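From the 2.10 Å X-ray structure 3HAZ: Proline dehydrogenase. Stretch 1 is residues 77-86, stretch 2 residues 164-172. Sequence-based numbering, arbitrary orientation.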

# COMPACT_ATOMS: atom_id res chain seq x y z
N LEU A 77 43.74 -11.54 -8.97
CA LEU A 77 44.25 -12.86 -9.33
C LEU A 77 45.06 -12.81 -10.63
O LEU A 77 46.05 -13.51 -10.78
CB LEU A 77 43.11 -13.88 -9.43
CG LEU A 77 42.38 -14.17 -8.11
CD1 LEU A 77 41.34 -15.25 -8.31
CD2 LEU A 77 43.36 -14.56 -7.01
N MET A 78 44.63 -11.96 -11.56
CA MET A 78 45.36 -11.77 -12.81
C MET A 78 46.72 -11.11 -12.58
O MET A 78 47.70 -11.41 -13.26
CB MET A 78 44.52 -10.95 -13.79
CG MET A 78 43.29 -11.71 -14.32
SD MET A 78 42.26 -10.70 -15.41
CE MET A 78 43.06 -10.96 -16.99
N VAL A 79 46.76 -10.20 -11.61
CA VAL A 79 48.01 -9.56 -11.23
C VAL A 79 48.94 -10.57 -10.59
O VAL A 79 50.12 -10.65 -10.92
CB VAL A 79 47.77 -8.38 -10.26
CG1 VAL A 79 49.08 -7.92 -9.62
CG2 VAL A 79 47.10 -7.23 -11.00
N LEU A 80 48.42 -11.36 -9.65
CA LEU A 80 49.21 -12.40 -9.02
C LEU A 80 49.68 -13.40 -10.08
O LEU A 80 50.82 -13.86 -10.06
CB LEU A 80 48.39 -13.11 -7.94
CG LEU A 80 49.06 -14.29 -7.25
CD1 LEU A 80 50.40 -13.87 -6.64
CD2 LEU A 80 48.15 -14.90 -6.20
N ALA A 81 48.79 -13.73 -11.02
CA ALA A 81 49.12 -14.65 -12.11
C ALA A 81 50.33 -14.16 -12.91
O ALA A 81 51.25 -14.93 -13.17
CB ALA A 81 47.91 -14.88 -13.03
N GLU A 82 50.34 -12.88 -13.29
CA GLU A 82 51.46 -12.36 -14.08
C GLU A 82 52.79 -12.42 -13.31
O GLU A 82 53.81 -12.84 -13.85
CB GLU A 82 51.19 -10.94 -14.59
CG GLU A 82 52.33 -10.35 -15.43
CD GLU A 82 52.62 -11.14 -16.70
OE1 GLU A 82 51.83 -12.04 -17.03
OE2 GLU A 82 53.64 -10.87 -17.37
N ALA A 83 52.77 -12.00 -12.05
CA ALA A 83 53.95 -12.11 -11.20
C ALA A 83 54.44 -13.55 -11.17
O ALA A 83 55.63 -13.81 -11.34
CB ALA A 83 53.64 -11.64 -9.78
N LEU A 84 53.53 -14.50 -10.97
CA LEU A 84 53.89 -15.92 -10.92
C LEU A 84 54.43 -16.44 -12.26
O LEU A 84 55.32 -17.30 -12.28
CB LEU A 84 52.71 -16.77 -10.44
CG LEU A 84 52.42 -16.60 -8.94
CD1 LEU A 84 51.04 -17.14 -8.58
CD2 LEU A 84 53.50 -17.28 -8.11
N LEU A 85 53.91 -15.93 -13.37
CA LEU A 85 54.38 -16.35 -14.68
C LEU A 85 55.79 -15.85 -14.98
O LEU A 85 56.49 -16.40 -15.83
CB LEU A 85 53.44 -15.86 -15.78
CG LEU A 85 52.11 -16.58 -15.97
CD1 LEU A 85 51.25 -15.82 -16.98
CD2 LEU A 85 52.32 -18.03 -16.42
N ARG A 86 56.21 -14.80 -14.28
CA ARG A 86 57.49 -14.20 -14.60
C ARG A 86 58.60 -14.71 -13.69
O ARG A 86 59.74 -14.27 -13.78
CB ARG A 86 57.39 -12.68 -14.56
CG ARG A 86 56.29 -12.11 -15.44
CD ARG A 86 56.69 -12.00 -16.91
NE ARG A 86 56.83 -13.29 -17.58
CZ ARG A 86 55.90 -13.85 -18.35
NH1 ARG A 86 56.13 -15.02 -18.92
NH2 ARG A 86 54.73 -13.24 -18.55
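Stretch 2 164-172: LMGNHFVLG

Stretch 2 lies on stretch 1 as a steeply crossed helix-on-helix contact, apolar for the most part and centred on Met-165, with a water-linked polar patch at one side and no direct hydrogen bond between the two segments. The assignment of stretch 1 to helix rests on phi/psi values near -65/-40 from Leu-77 onward and on an unbroken series of i to i+4 backbone hydrogen bonds, from Ala-81 N to Leu-77 O (2.8 Å) through Leu-85 N to Ala-81 O (2.8 Å). The helix runs to Leu-85, and Arg-86, at -97/3, has left it. Stretch 2 enters as the last part of another helix, with His-168 N bonded to Leu-164 O at 2.9 Å. At Phe-169 phi/psi becomes -127/146, and the chain continues as a strand from Val-170 to Gly-172.

The N-to-C directions of the two helices differ by 72°, with a signed crossing angle of -72°, and their axes approach to 9.6 Å. At so steep an angle the backbones diverge quickly from the crossing point, which the register locates: the CA atoms of Glu-82 and Met-165 are 6.3 Å apart, those of Leu-85 and Gly-166 7.3 Å. The surface buried between the stretches is 377 Å², both sides summed.

Met-165 contributes the largest share, 96 Å². Its CA-to-CB bond points toward stretch 1, and its m, m, m side chain fits as a knob into the hole formed by Met-78, Ala-81, Glu-82 and Leu-85. Three distances define the apolar part of this hole: Met-78 CE to Met-165 SD, 3.5 Å; Ala-81 CB to Met-165 CG, 3.9 Å; and Leu-85 CD1 to Met-165 CB, 3.7 Å. Met-78 leaves its backbone sideways, but the end of its side chain comes nearer, so that its CE also reaches Phe-169 CE2 at 4.0 Å, approaching the ring obliquely. Next along stretch 2, Gly-166 N lies 3.6 Å from Leu-85 CD1. The close fit there is borne out by an ideal CB placed on Gly-166, which would itself fall 3.6 Å from that same methyl.

Glu-82 forms the polar wall of the hole. Its OE1 is 4.0 Å from Met-165 CB, and its OE2 is 3.6 Å from Leu-171 CB, which brings the strand into the contact; the CA-to-CB bond of Leu-171 points toward stretch 1, and 41 Å² of the residue is covered by it. The carboxylate is also held within its own stretch, since Arg-86 NH2 donates to Glu-82 OE2 at 2.9 Å with an N-H...O angle of 162°, a hydrogen bond that is part of a salt bridge. One water supplies the polar link between the stretches: it donates to Glu-82 OE1 at 2.8 Å and to Met-165 O at 2.9 Å, while accepting a weak bond from Arg-86 NH2 at 3.1 Å.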

# COMPACT_ATOMS: atom_id res chain seq x y z
N LEU A 164 45.31 -17.53 -18.71
CA LEU A 164 44.73 -16.40 -19.42
C LEU A 164 45.78 -15.33 -19.69
O LEU A 164 45.89 -14.81 -20.80
CB LEU A 164 43.52 -15.83 -18.66
CG LEU A 164 42.28 -16.73 -18.61
CD1 LEU A 164 41.26 -16.19 -17.61
CD2 LEU A 164 41.64 -16.91 -19.99
N MET A 165 46.56 -15.00 -18.66
CA MET A 165 47.59 -13.97 -18.79
C MET A 165 48.66 -14.41 -19.78
O MET A 165 49.19 -13.60 -20.54
CB MET A 165 48.24 -13.67 -17.43
CG MET A 165 47.30 -12.99 -16.43
SD MET A 165 46.54 -11.53 -17.14
CE MET A 165 47.99 -10.52 -17.45
N GLY A 166 49.00 -15.69 -19.76
CA GLY A 166 50.06 -16.20 -20.60
C GLY A 166 49.62 -16.35 -22.05
O GLY A 166 50.42 -16.21 -22.97
N ASN A 167 48.33 -16.62 -22.26
CA ASN A 167 47.83 -16.88 -23.61
C ASN A 167 47.29 -15.65 -24.33
O ASN A 167 47.37 -15.56 -25.55
CB ASN A 167 46.76 -17.98 -23.60
CG ASN A 167 47.34 -19.34 -23.27
OD1 ASN A 167 48.52 -19.60 -23.50
ND2 ASN A 167 46.51 -20.22 -22.72
N HIS A 168 46.76 -14.70 -23.57
CA HIS A 168 46.00 -13.60 -24.17
C HIS A 168 46.64 -12.23 -24.03
O HIS A 168 46.12 -11.24 -24.54
CB HIS A 168 44.57 -13.59 -23.63
CG HIS A 168 43.83 -14.86 -23.91
ND1 HIS A 168 42.93 -15.41 -23.03
CD2 HIS A 168 43.89 -15.71 -24.97
CE1 HIS A 168 42.45 -16.53 -23.54
NE2 HIS A 168 43.02 -16.74 -24.71
N PHE A 169 47.78 -12.18 -23.35
CA PHE A 169 48.52 -10.93 -23.24
C PHE A 169 49.95 -11.16 -23.68
O PHE A 169 50.49 -12.25 -23.48
CB PHE A 169 48.48 -10.42 -21.79
CG PHE A 169 47.11 -10.04 -21.33
CD1 PHE A 169 46.73 -8.71 -21.26
CD2 PHE A 169 46.19 -11.00 -20.96
CE1 PHE A 169 45.47 -8.34 -20.85
CE2 PHE A 169 44.92 -10.65 -20.54
CZ PHE A 169 44.56 -9.31 -20.48
N VAL A 170 50.54 -10.15 -24.30
CA VAL A 170 51.96 -10.18 -24.66
C VAL A 170 52.68 -9.14 -23.80
O VAL A 170 52.67 -7.94 -24.12
CB VAL A 170 52.16 -9.87 -26.16
CG1 VAL A 170 53.64 -9.79 -26.48
CG2 VAL A 170 51.46 -10.92 -27.03
N LEU A 171 53.30 -9.60 -22.72
CA LEU A 171 53.78 -8.70 -21.66
C LEU A 171 55.27 -8.87 -21.37
O LEU A 171 55.83 -9.94 -21.58
CB LEU A 171 52.99 -8.98 -20.38
CG LEU A 171 51.69 -8.22 -20.12
CD1 LEU A 171 51.06 -7.71 -21.41
CD2 LEU A 171 50.71 -9.08 -19.35
N GLY A 172 55.89 -7.81 -20.85
CA GLY A 172 57.27 -7.86 -20.42
C GLY A 172 57.56 -6.70 -19.49
O GLY A 172 56.76 -5.78 -19.37
O HOH W 1 51.82 -12.90 -19.67